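Local coordinates for CDP-4-keto-6-deoxy-D-glucose-3-dehydrase (Yersinia pseudotuberculosis, PDB 3BB8), which probably dehydrates CDP-4-keto-6-deoxy-D-glucose at C3 in lipopolysaccharide sugar biosynthesis, as a pyridoxal-phosphate enzyme of the aspartate aminotransferase fold, at residues A[88-93]-A[120-125]; A[53-56]-A[61-64]; A[367-372]-A[422-427]; A[219-224]-A[311-316]. The protein carries 1 engineered substitution. All blocks are in the same frame, centred on the assembly; numbering follows the deposited sequence.

From the N terminus, the four contacts close their loops one after another, and none nests in or crosses another. Contact 2 comes first, closing the short connection between helix 43-55 and helix 62-75. Contact 1 brings helix 86-96 beside the start of helix 121-129, bridging a longer excursion that includes strand 112-115. Contact 4 spans the widest gap, from the loop between strands 211-215 and 228-232 to helix 293-323. Contact 3 then joins the end of helix 359-368 to helix 419-432. Contacts 1 and 4 both reach the same pyridoxal phosphate, with nearest atoms about 5 Å apart, and contacts 3 and 4 touch where Leu422 CD1 packs on Asn316 O at 3.7 Å.

Contact 1 (A[88-93]-A[120-125]); sequences SANLLA and FPTTVN. With PLP (pyridoxal-5'-phosphate), chain C.
Helix 86-96 and the start of the 121-129 helical region come closest at Asn90 and Thr123, whose CA atoms lie 6.2 Å apart, in the cofactor pocket of an aspartate aminotransferase fold. Asn90 carries the contact from the first helix: its CB sits 3.4 Å from Thr122 O, and its flat amide end lies beside the CA of Thr123. The two threonines divide the work on the second segment. Thr122 has its hydroxyl between the backbone N and the carbonyl carbon (chi1 61°), which brings OG1 to 3.6 Å from C6 of the pyridoxal phosphate; that hydroxyl is hydrogen-bonded to Ser87, itself a pyridoxal-phosphate ligand. Thr123 OG1 is hydrogen-bonded to Asp191, the aspartate that also hydrogen-bonds the cofactor. Phe120, at the head of the segment, lays one ring face over the pyridine, displaced toward the rim, while Pro121 CD covers the opposite face. Phe120 CG stands anti to the backbone N (chi1 -167°), carrying the ring over the cofactor. Trp247 of the second subunit meets the same phenyl ring, placing this pocket at the subunit boundary. The nearest ring approach to the cofactor is Phe120 CD2 to PLP C6, 3.5 Å.

Contact 2 (A[53-56]-A[61-64]); sequences SLDG and GRFN
Asp55 and Arg62 form a salt bridge across the short loop that links two successive helices, joining the end of helix 43-55 to the first turn of helix 62-75. Arg62 NH1 donates to Asp55 OD2 over 2.9 Å, with an N-H...O angle of 149°, so the bond is moderately bent; Asp55 OD1 stands 3.0 Å from the same Arg62 NH1, but the bond is to OD2. OD2 receives it on its syn lone pair, the side facing the other oxygen, and the acceptor lies near the guanidinium plane. Carboxylate and guanidinium are almost coplanar, 21° apart, while the two side chains as a whole cross at about a right angle. The arginine reaches this position by extension: CG is anti to the backbone N (chi1 168°), and the chain stays straight through to NE.

Phe63 supplies the next layer. Its CZ stands 3.6 Å above the guanidinium plane of Arg62, over the centre of the group, and its CE1 comes to 3.6 Å from Asp55 OD2. The ring therefore backs the ion pair from one side, and itself rests on Ala296 and Ala297 of helix 293-323.

Further out, each charge has a second partner: Arg62 NH2 pairs with Glu51, and Asp55 OD1 with Arg7. Such a chain of alternating charges would be expected to stabilise the ionised forms. The backbone is set on both sides of the loop. Gly56 leaves the first helix with positive phi, and Gly61 occupies the N-cap position of the second. Asp293 accepts at the start of that helix, its OD1 from the N atoms of Gly61 and Asn64, its OD2 from Phe63 N.

Contact 3 (A[367-372]-A[422-427]); sequences DEAKVG and LDYVVS
Tyr424, on helix 419-432, reaches Ala369 at the Schellman motif that ends helix 359-368, a helix-to-helix-end packing in the C-terminal part of the chain. Starting at CB, the side chain leaves with CG anti to the backbone N (chi1 171°), which sends the ring out toward residues 369-371. CE2 meets two neighbours: Ala369 O, 3.2 Å away at the ring edge and close to its plane, and Val371 CG2 at 4.0 Å, which comes in obliquely. CZ lies next to the same carbonyl oxygen. At the tip OH donates a hydrogen bond of 2.7 Å to Ala369 O, in the carbonyl plane and on a lone pair, with a C=O...O angle of 130°. The hydroxyl thus grips the carbonyl of the residue just before Lys370, the residue of positive phi (77°) where the chain leaves the helix. Beside this polar bond the valines form an apolar patch. Val425, one residue along the helix, presents CG2 to both methyls of Val371, and Val34 packs against Val425 from a neighbouring loop. Ala369 CB adds a further touch to the phenol oxygen. The closest of the valine contacts is Val371 CG2 to Val425 CG2, 3.8 Å.

Contact 4 (A[219-224]-A[311-316]); sequences AKHITM and EKRKAN. Engineered in segment 219-224: Lys220 (natural residue His). With PLP (pyridoxal-5'-phosphate), chain C.
His221 ND1 sits over one face of the Arg313 guanidinium, 3.3 Å from NE, yet the angle is too poor for a hydrogen bond. The two flat groups are tilted by 57°, which excludes a parallel stack, and the imidazole also lies against the arginine's aliphatic end, with CE1 3.5 Å from Arg313 CD. Arg313 reaches in from helix 293-323 with its chain extended from CG to NE, which carries the guanidinium across to the loop, where the arginine side chain crosses that of His221 at a slant. Its NH2 passes the backbone oxygen of Lys220 at a longer 4.1 Å, while NH1 is held by hydrogen bonds to the carbonyls of Trp344 and Phe345. These two bonds restrict the rotation of the guanidinium. The second ring nitrogen of His221, NE2, makes a weak hydrogen bond to Asp194 O.

Next to this pair the main chain carries Lys220, an engineered residue in place of the natural histidine. Its CB points away from helix 293-323, and the chain bends at chi2 (77°) before ending in a covalent link, NZ to PLP C4A at 1.3 Å. That length fits the imine of an internal aldimine. Asp194, in contact with Lys220, also hydrogen-bonds the cofactor. A lysine joined to pyridoxal phosphate in the loop after strand 211-215 reproduces the internal-aldimine site of the aspartate aminotransferase fold, here created by substitution.

Contact 1 (A[88-93]-A[120-125])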
loop_
_atom_site.group_PDB
_atom_site.type_symbol
_atom_site.label_atom_id
_atom_site.label_comp_id
_atom_site.label_asym_id
_atom_site.label_seq_id
_atom_site.Cartn_x
_atom_site.Cartn_y
_atom_site.Cartn_z
ATOM N N SER A 88 -3.298 5.484 2.109
ATOM C CA SER A 88 -3.188 5.221 0.675
ATOM C C SER A 88 -4.426 5.763 -0.038
ATOM O O SER A 88 -4.332 6.251 -1.164
ATOM C CB SER A 88 -3.047 3.721 0.408
ATOM O OG SER A 88 -1.797 3.261 0.868
ATOM N N ALA A 89 -5.582 5.673 0.615
ATOM C CA ALA A 89 -6.808 6.183 0.016
ATOM C C ALA A 89 -6.641 7.681 -0.217
ATOM O O ALA A 89 -6.905 8.175 -1.320
ATOM C CB ALA A 89 -8.009 5.908 0.924
ATOM N N ASN A 90 -6.192 8.402 0.813
ATOM C CA ASN A 90 -5.975 9.846 0.684
ATOM C C ASN A 90 -4.989 10.119 -0.452
ATOM O O ASN A 90 -5.192 11.042 -1.247
ATOM C CB ASN A 90 -5.432 10.448 1.987
ATOM C CG ASN A 90 -6.514 10.640 3.049
ATOM O OD1 ASN A 90 -6.220 10.846 4.225
ATOM N ND2 ASN A 90 -7.763 10.582 2.635
ATOM N N LEU A 91 -3.924 9.325 -0.531
ATOM C CA LEU A 91 -2.916 9.496 -1.585
ATOM C C LEU A 91 -3.518 9.373 -2.985
ATOM O O LEU A 91 -3.254 10.207 -3.851
ATOM C CB LEU A 91 -1.797 8.462 -1.436
ATOM C CG LEU A 91 -0.699 8.534 -2.506
ATOM C CD1 LEU A 91 -0.046 9.908 -2.487
ATOM C CD2 LEU A 91 0.337 7.449 -2.255
ATOM N N LEU A 92 -4.335 8.338 -3.191
ATOM C CA LEU A 92 -4.984 8.090 -4.485
ATOM C C LEU A 92 -6.020 9.172 -4.851
ATOM O O LEU A 92 -6.126 9.575 -6.010
ATOM C CB LEU A 92 -5.654 6.704 -4.473
ATOM C CG LEU A 92 -4.711 5.488 -4.513
ATOM C CD1 LEU A 92 -5.498 4.203 -4.306
ATOM C CD2 LEU A 92 -3.994 5.451 -5.865
ATOM N N ALA A 93 -6.774 9.636 -3.858
ATOM C CA ALA A 93 -7.794 10.665 -4.060
ATOM C C ALA A 93 -7.191 11.962 -4.600
ATOM O O ALA A 93 -7.664 12.504 -5.598
ATOM C CB ALA A 93 -8.527 10.934 -2.745
ATOM N N PHE A 120 -4.455 14.747 10.934
ATOM C CA PHE A 120 -3.594 13.590 10.769
ATOM C C PHE A 120 -2.651 13.843 9.594
ATOM O O PHE A 120 -3.066 14.385 8.569
ATOM C CB PHE A 120 -4.435 12.340 10.512
ATOM C CG PHE A 120 -3.655 11.072 10.636
ATOM C CD1 PHE A 120 -3.260 10.614 11.887
ATOM C CD2 PHE A 120 -3.231 10.384 9.502
ATOM C CE1 PHE A 120 -2.446 9.492 12.013
ATOM C CE2 PHE A 120 -2.417 9.263 9.619
ATOM C CZ PHE A 120 -2.023 8.819 10.877
ATOM N N PRO A 121 -1.367 13.471 9.738
ATOM C CA PRO A 121 -0.361 13.666 8.689
ATOM C C PRO A 121 -0.716 13.276 7.250
ATOM O O PRO A 121 -0.583 14.093 6.347
ATOM C CB PRO A 121 0.865 12.907 9.228
ATOM C CG PRO A 121 0.317 12.025 10.304
ATOM C CD PRO A 121 -0.749 12.858 10.923
ATOM N N THR A 122 -1.194 12.055 7.039
ATOM C CA THR A 122 -1.515 11.610 5.685
ATOM C C THR A 122 -2.740 12.270 5.025
ATOM O O THR A 122 -3.072 11.983 3.870
ATOM C CB THR A 122 -1.620 10.080 5.630
ATOM O OG1 THR A 122 -2.663 9.619 6.495
ATOM C CG2 THR A 122 -0.296 9.465 6.073
ATOM N N THR A 123 -3.403 13.163 5.751
ATOM C CA THR A 123 -4.538 13.898 5.179
ATOM C C THR A 123 -3.919 14.987 4.307
ATOM O O THR A 123 -4.448 15.349 3.256
ATOM C CB THR A 123 -5.379 14.594 6.275
ATOM O OG1 THR A 123 -6.073 13.605 7.032
ATOM C CG2 THR A 123 -6.390 15.581 5.667
ATOM N N VAL A 124 -2.764 15.472 4.753
ATOM C CA VAL A 124 -2.047 16.557 4.086
ATOM C C VAL A 124 -0.853 16.136 3.226
ATOM O O VAL A 124 -0.571 16.778 2.206
ATOM C CB VAL A 124 -1.566 17.596 5.145
ATOM C CG1 VAL A 124 -0.753 18.708 4.496
ATOM C CG2 VAL A 124 -2.780 18.194 5.867
ATOM N N ASN A 125 -0.158 15.069 3.616
ATOM C CA ASN A 125 1.016 14.639 2.868
ATOM C C ASN A 125 0.829 14.453 1.358
ATOM O O ASN A 125 1.679 14.876 0.576
ATOM C CB ASN A 125 1.603 13.364 3.495
ATOM C CG ASN A 125 2.117 13.598 4.914
ATOM O OD1 ASN A 125 2.138 14.743 5.404
ATOM N ND2 ASN A 125 2.549 12.527 5.572
HETATM N N1 PLP C . -6.732 10.397 8.208
HETATM C C2 PLP C . -7.239 10.320 9.495
HETATM C C2A PLP C . -7.978 11.537 10.037
HETATM C C3 PLP C . -7.061 9.128 10.258
HETATM O O3 PLP C . -7.534 9.012 11.517
HETATM C C4 PLP C . -6.350 7.991 9.680
HETATM C C4A PLP C . -6.210 6.694 10.550
HETATM C C5 PLP C . -5.841 8.138 8.348
HETATM C C6 PLP C . -6.061 9.380 7.636
HETATM C C5A PLP C . -5.083 7.116 7.556
HETATM O O4P PLP C . -5.470 5.835 7.784
HETATM P P PLP C . -4.481 4.580 7.950
HETATM O O1P PLP C . -5.332 3.354 7.691
HETATM O O2P PLP C . -3.973 4.642 9.507
HETATM O O3P PLP C . -3.299 4.708 6.982
#

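Contact 2 (A[53-56]-A[61-64])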
loop_
_atom_site.group_PDB
_atom_site.type_symbol
_atom_site.label_atom_id
_atom_site.label_comp_id
_atom_site.label_asym_id
_atom_site.label_seq_id
_atom_site.Cartn_x
_atom_site.Cartn_y
_atom_site.Cartn_z
ATOM N N SER A 53 -8.980 -17.638 2.663
ATOM C CA SER A 53 -7.716 -18.359 2.731
ATOM C C SER A 53 -7.825 -19.653 1.933
ATOM O O SER A 53 -6.914 -20.021 1.193
ATOM C CB SER A 53 -7.355 -18.690 4.183
ATOM O OG SER A 53 -7.209 -17.517 4.965
ATOM N N LEU A 54 -8.951 -20.339 2.087
ATOM C CA LEU A 54 -9.172 -21.595 1.389
ATOM C C LEU A 54 -9.327 -21.393 -0.115
ATOM O O LEU A 54 -8.885 -22.233 -0.902
ATOM C CB LEU A 54 -10.401 -22.306 1.969
ATOM C CG LEU A 54 -10.275 -22.735 3.437
ATOM C CD1 LEU A 54 -11.552 -23.412 3.872
ATOM C CD2 LEU A 54 -9.087 -23.675 3.618
ATOM N N ASP A 55 -9.947 -20.281 -0.506
ATOM C CA ASP A 55 -10.150 -19.960 -1.916
ATOM C C ASP A 55 -8.851 -20.090 -2.700
ATOM O O ASP A 55 -8.856 -20.499 -3.862
ATOM C CB ASP A 55 -10.688 -18.534 -2.068
ATOM C CG ASP A 55 -12.161 -18.435 -1.750
ATOM O OD1 ASP A 55 -12.689 -19.406 -1.171
ATOM O OD2 ASP A 55 -12.787 -17.395 -2.069
ATOM N N GLY A 56 -7.743 -19.734 -2.059
ATOM C CA GLY A 56 -6.449 -19.817 -2.708
ATOM C C GLY A 56 -6.264 -18.816 -3.831
ATOM O O GLY A 56 -5.324 -18.935 -4.612
ATOM N N GLY A 61 -10.973 -10.394 -5.162
ATOM C CA GLY A 61 -11.893 -11.136 -5.997
ATOM C C GLY A 61 -13.286 -11.194 -5.421
ATOM O O GLY A 61 -13.929 -10.167 -5.201
ATOM N N ARG A 62 -13.741 -12.417 -5.190
ATOM C CA ARG A 62 -15.059 -12.704 -4.641
ATOM C C ARG A 62 -15.416 -11.781 -3.477
ATOM O O ARG A 62 -16.379 -11.013 -3.554
ATOM C CB ARG A 62 -15.074 -14.173 -4.211
ATOM C CG ARG A 62 -16.226 -14.646 -3.371
ATOM C CD ARG A 62 -15.907 -16.066 -2.897
ATOM N NE ARG A 62 -16.870 -16.562 -1.920
ATOM C CZ ARG A 62 -16.616 -17.546 -1.062
ATOM N NH1 ARG A 62 -15.425 -18.140 -1.057
ATOM N NH2 ARG A 62 -17.550 -17.931 -0.201
ATOM N N PHE A 63 -14.635 -11.835 -2.407
ATOM C CA PHE A 63 -14.909 -10.991 -1.250
ATOM C C PHE A 63 -14.732 -9.494 -1.492
ATOM O O PHE A 63 -15.560 -8.690 -1.040
ATOM C CB PHE A 63 -14.055 -11.420 -0.065
ATOM C CG PHE A 63 -14.391 -12.780 0.449
ATOM C CD1 PHE A 63 -13.634 -13.888 0.074
ATOM C CD2 PHE A 63 -15.475 -12.961 1.305
ATOM C CE1 PHE A 63 -13.952 -15.152 0.545
ATOM C CE2 PHE A 63 -15.802 -14.219 1.779
ATOM C CZ PHE A 63 -15.041 -15.320 1.401
ATOM N N ASN A 64 -13.670 -9.111 -2.201
ATOM C CA ASN A 64 -13.444 -7.698 -2.462
ATOM C C ASN A 64 -14.601 -7.109 -3.249
ATOM O O ASN A 64 -14.966 -5.950 -3.042
ATOM C CB ASN A 64 -12.141 -7.469 -3.229
ATOM C CG ASN A 64 -11.804 -5.985 -3.371
ATOM O OD1 ASN A 64 -11.482 -5.316 -2.387
ATOM N ND2 ASN A 64 -11.894 -5.463 -4.597
#

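Contact 3 (A[367-372]-A[422-427])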
loop_
_atom_site.group_PDB
_atom_site.type_symbol
_atom_site.label_atom_id
_atom_site.label_comp_id
_atom_site.label_asym_id
_atom_site.label_seq_id
_atom_site.Cartn_x
_atom_site.Cartn_y
_atom_site.Cartn_z
ATOM N N ASP A 367 -3.402 7.149 32.838
ATOM C CA ASP A 367 -2.583 6.033 32.396
ATOM C C ASP A 367 -2.446 5.015 33.523
ATOM O O ASP A 367 -2.585 3.811 33.312
ATOM C CB ASP A 367 -1.197 6.533 31.988
ATOM C CG ASP A 367 -0.324 5.433 31.417
ATOM O OD1 ASP A 367 0.916 5.523 31.566
ATOM O OD2 ASP A 367 -0.872 4.486 30.811
ATOM N N GLU A 368 -2.168 5.507 34.725
ATOM C CA GLU A 368 -2.012 4.636 35.883
ATOM C C GLU A 368 -3.336 3.955 36.206
ATOM O O GLU A 368 -3.365 2.789 36.600
ATOM C CB GLU A 368 -1.521 5.449 37.084
ATOM C CG GLU A 368 -0.276 6.282 36.772
ATOM C CD GLU A 368 0.245 7.064 37.972
ATOM O OE1 GLU A 368 -0.556 7.767 38.632
ATOM O OE2 GLU A 368 1.466 6.985 38.244
ATOM N N ALA A 369 -4.428 4.687 36.019
ATOM C CA ALA A 369 -5.770 4.177 36.281
ATOM C C ALA A 369 -6.277 3.225 35.197
ATOM O O ALA A 369 -7.410 2.745 35.274
ATOM C CB ALA A 369 -6.753 5.346 36.376
ATOM N N LYS A 370 -5.447 2.970 34.187
ATOM C CA LYS A 370 -5.794 2.079 33.073
ATOM C C LYS A 370 -6.739 2.708 32.053
ATOM O O LYS A 370 -7.385 2.007 31.282
ATOM C CB LYS A 370 -6.428 0.790 33.610
ATOM C CG LYS A 370 -5.585 0.011 34.599
ATOM C CD LYS A 370 -4.511 -0.795 33.911
ATOM C CE LYS A 370 -3.892 -1.791 34.883
ATOM N NZ LYS A 370 -2.838 -2.636 34.248
ATOM N N VAL A 371 -6.836 4.032 32.067
ATOM C CA VAL A 371 -7.693 4.742 31.129
ATOM C C VAL A 371 -6.814 5.293 30.020
ATOM O O VAL A 371 -6.066 6.257 30.230
ATOM C CB VAL A 371 -8.413 5.917 31.806
ATOM C CG1 VAL A 371 -9.183 6.731 30.761
ATOM C CG2 VAL A 371 -9.348 5.395 32.875
ATOM N N GLY A 372 -6.900 4.680 28.843
ATOM C CA GLY A 372 -6.086 5.119 27.728
ATOM C C GLY A 372 -6.476 6.475 27.179
ATOM O O GLY A 372 -7.654 6.834 27.154
ATOM N N LEU A 422 -17.112 2.954 31.095
ATOM C CA LEU A 422 -17.280 4.394 31.127
ATOM C C LEU A 422 -17.484 4.962 32.525
ATOM O O LEU A 422 -16.880 5.980 32.879
ATOM C CB LEU A 422 -18.440 4.803 30.223
ATOM C CG LEU A 422 -18.291 4.412 28.746
ATOM C CD1 LEU A 422 -19.466 4.970 27.953
ATOM C CD2 LEU A 422 -16.978 4.949 28.193
ATOM N N ASP A 423 -18.341 4.319 33.315
ATOM C CA ASP A 423 -18.594 4.781 34.673
ATOM C C ASP A 423 -17.273 4.818 35.432
ATOM O O ASP A 423 -17.014 5.749 36.197
ATOM C CB ASP A 423 -19.589 3.849 35.379
ATOM C CG ASP A 423 -21.027 4.116 34.971
ATOM O OD1 ASP A 423 -21.860 3.193 35.081
ATOM O OD2 ASP A 423 -21.330 5.258 34.552
ATOM N N TYR A 424 -16.436 3.809 35.205
ATOM C CA TYR A 424 -15.145 3.743 35.870
ATOM C C TYR A 424 -14.282 4.932 35.465
ATOM O O TYR A 424 -13.611 5.535 36.304
ATOM C CB TYR A 424 -14.415 2.449 35.516
ATOM C CG TYR A 424 -12.985 2.435 36.003
ATOM C CD1 TYR A 424 -12.689 2.277 37.357
ATOM C CD2 TYR A 424 -11.927 2.637 35.119
ATOM C CE1 TYR A 424 -11.374 2.322 37.818
ATOM C CE2 TYR A 424 -10.610 2.684 35.569
ATOM C CZ TYR A 424 -10.342 2.527 36.917
ATOM O OH TYR A 424 -9.047 2.569 37.365
ATOM N N VAL A 425 -14.293 5.256 34.175
ATOM C CA VAL A 425 -13.517 6.378 33.672
ATOM C C VAL A 425 -13.987 7.660 34.347
ATOM O O VAL A 425 -13.174 8.452 34.828
ATOM C CB VAL A 425 -13.663 6.518 32.134
ATOM C CG1 VAL A 425 -13.169 7.879 31.667
ATOM C CG2 VAL A 425 -12.877 5.416 31.448
ATOM N N VAL A 426 -15.299 7.857 34.375
ATOM C CA VAL A 426 -15.886 9.040 34.989
ATOM C C VAL A 426 -15.475 9.203 36.455
ATOM O O VAL A 426 -15.215 10.316 36.907
ATOM C CB VAL A 426 -17.437 9.007 34.897
ATOM C CG1 VAL A 426 -18.047 10.041 35.828
ATOM C CG2 VAL A 426 -17.875 9.301 33.477
ATOM N N SER A 427 -15.411 8.103 37.196
ATOM C CA SER A 427 -15.039 8.184 38.602
ATOM C C SER A 427 -13.589 8.638 38.724
ATOM O O SER A 427 -13.213 9.309 39.692
ATOM C CB SER A 427 -15.235 6.827 39.298
ATOM O OG SER A 427 -14.196 5.914 38.988
#

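Contact 4 (A[219-224]-A[311-316])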
loop_
_atom_site.group_PDB
_atom_site.type_symbol
_atom_site.label_atom_id
_atom_site.label_comp_id
_atom_site.label_asym_id
_atom_site.label_seq_id
_atom_site.Cartn_x
_atom_site.Cartn_y
_atom_site.Cartn_z
ATOM N N ALA A 219 -8.049 0.665 14.779
ATOM C CA ALA A 219 -8.610 1.709 15.621
ATOM C C ALA A 219 -9.863 2.342 15.028
ATOM O O ALA A 219 -10.619 3.015 15.735
ATOM C CB ALA A 219 -7.549 2.788 15.877
ATOM N N LYS A 220 -10.097 2.115 13.739
ATOM C CA LYS A 220 -11.240 2.725 13.071
ATOM C C LYS A 220 -12.594 1.979 13.203
ATOM O O LYS A 220 -12.675 0.906 13.797
ATOM C CB LYS A 220 -10.856 3.003 11.602
ATOM C CG LYS A 220 -10.133 4.389 11.361
ATOM C CD LYS A 220 -8.627 4.489 11.762
ATOM C CE LYS A 220 -8.159 5.980 11.855
ATOM N NZ LYS A 220 -6.667 6.410 11.776
ATOM N N HIS A 221 -13.664 2.564 12.669
ATOM C CA HIS A 221 -14.996 1.961 12.769
ATOM C C HIS A 221 -15.068 0.463 12.472
ATOM O O HIS A 221 -15.619 -0.298 13.270
ATOM C CB HIS A 221 -15.965 2.744 11.900
ATOM C CG HIS A 221 -16.185 4.142 12.385
ATOM N ND1 HIS A 221 -17.125 4.459 13.340
ATOM C CD2 HIS A 221 -15.555 5.302 12.078
ATOM C CE1 HIS A 221 -17.067 5.753 13.600
ATOM N NE2 HIS A 221 -16.121 6.288 12.847
ATOM N N ILE A 222 -14.530 0.036 11.331
ATOM C CA ILE A 222 -14.493 -1.389 10.997
ATOM C C ILE A 222 -13.066 -1.648 10.553
ATOM O O ILE A 222 -12.379 -0.720 10.136
ATOM C CB ILE A 222 -15.483 -1.769 9.859
ATOM C CG1 ILE A 222 -15.117 -1.049 8.556
ATOM C CG2 ILE A 222 -16.900 -1.456 10.295
ATOM C CD1 ILE A 222 -16.012 -1.411 7.378
ATOM N N THR A 223 -12.614 -2.895 10.623
ATOM C CA THR A 223 -11.231 -3.170 10.257
ATOM C C THR A 223 -10.934 -4.339 9.303
ATOM O O THR A 223 -11.734 -5.266 9.143
ATOM C CB THR A 223 -10.408 -3.396 11.530
ATOM O OG1 THR A 223 -9.018 -3.534 11.204
ATOM C CG2 THR A 223 -10.886 -4.661 12.227
ATOM N N MET A 224 -9.768 -4.280 8.668
ATOM C CA MET A 224 -9.246 -5.418 7.920
ATOM C C MET A 224 -7.827 -5.785 8.341
ATOM O O MET A 224 -7.083 -6.404 7.581
ATOM C CB MET A 224 -9.103 -5.065 6.437
ATOM C CG MET A 224 -10.417 -4.734 5.749
ATOM S SD MET A 224 -10.229 -4.490 3.973
ATOM C CE MET A 224 -11.731 -3.592 3.593
ATOM N N GLU A 311 -24.359 3.158 16.083
ATOM C CA GLU A 311 -25.371 3.422 17.097
ATOM C C GLU A 311 -24.738 3.386 18.487
ATOM O O GLU A 311 -25.016 4.240 19.328
ATOM C CB GLU A 311 -26.486 2.375 16.991
ATOM C CG GLU A 311 -27.453 2.333 18.170
ATOM C CD GLU A 311 -28.532 1.259 18.007
ATOM O OE1 GLU A 311 -28.178 0.085 17.742
ATOM O OE2 GLU A 311 -29.733 1.591 18.150
ATOM N N LYS A 312 -23.884 2.396 18.714
ATOM C CA LYS A 312 -23.206 2.232 19.993
ATOM C C LYS A 312 -22.250 3.391 20.301
ATOM O O LYS A 312 -22.172 3.853 21.437
ATOM C CB LYS A 312 -22.437 0.907 20.001
ATOM C CG LYS A 312 -21.732 0.590 21.308
ATOM C CD LYS A 312 -22.710 0.524 22.470
ATOM C CE LYS A 312 -21.995 0.172 23.769
ATOM N NZ LYS A 312 -22.903 0.246 24.955
ATOM N N ARG A 313 -21.523 3.861 19.292
ATOM C CA ARG A 313 -20.597 4.967 19.494
ATOM C C ARG A 313 -21.360 6.221 19.891
ATOM O O ARG A 313 -20.916 6.977 20.752
ATOM C CB ARG A 313 -19.771 5.225 18.223
ATOM C CG ARG A 313 -18.718 4.152 17.968
ATOM C CD ARG A 313 -18.131 4.230 16.565
ATOM N NE ARG A 313 -16.981 3.342 16.447
ATOM C CZ ARG A 313 -15.757 3.633 16.884
ATOM N NH1 ARG A 313 -15.513 4.805 17.464
ATOM N NH2 ARG A 313 -14.782 2.738 16.768
ATOM N N LYS A 314 -22.511 6.444 19.267
ATOM C CA LYS A 314 -23.309 7.618 19.599
ATOM C C LYS A 314 -23.811 7.508 21.040
ATOM O O LYS A 314 -23.844 8.495 21.774
ATOM C CB LYS A 314 -24.497 7.739 18.648
ATOM C CG LYS A 314 -24.114 8.049 17.218
ATOM C CD LYS A 314 -25.354 8.165 16.349
ATOM C CE LYS A 314 -24.998 8.500 14.920
ATOM N NZ LYS A 314 -26.194 8.457 14.040
ATOM N N ALA A 315 -24.190 6.294 21.433
ATOM C CA ALA A 315 -24.695 6.022 22.772
ATOM C C ALA A 315 -23.632 6.328 23.820
ATOM O O ALA A 315 -23.845 7.146 24.717
ATOM C CB ALA A 315 -25.127 4.556 22.876
ATOM N N ASN A 316 -22.487 5.665 23.701
ATOM C CA ASN A 316 -21.382 5.864 24.626
ATOM C C ASN A 316 -20.991 7.336 24.726
ATOM O O ASN A 316 -20.612 7.807 25.794
ATOM C CB ASN A 316 -20.176 5.032 24.191
ATOM C CG ASN A 316 -20.385 3.549 24.418
ATOM O OD1 ASN A 316 -19.498 2.736 24.151
ATOM N ND2 ASN A 316 -21.560 3.189 24.919
HETATM N N1 PLP C . -6.732 10.397 8.208
HETATM C C2 PLP C . -7.239 10.320 9.495
HETATM C C2A PLP C . -7.978 11.537 10.037
HETATM C C3 PLP C . -7.061 9.128 10.258
HETATM O O3 PLP C . -7.534 9.012 11.517
HETATM C C4 PLP C . -6.350 7.991 9.680
HETATM C C4A PLP C . -6.210 6.694 10.550
HETATM C C5 PLP C . -5.841 8.138 8.348
HETATM C C6 PLP C . -6.061 9.380 7.636
HETATM C C5A PLP C . -5.083 7.116 7.556
HETATM O O4P PLP C . -5.470 5.835 7.784
HETATM P P PLP C . -4.481 4.580 7.950
HETATM O O1P PLP C . -5.332 3.354 7.691
HETATM O O2P PLP C . -3.973 4.642 9.507
HETATM O O3P PLP C . -3.299 4.708 6.982
#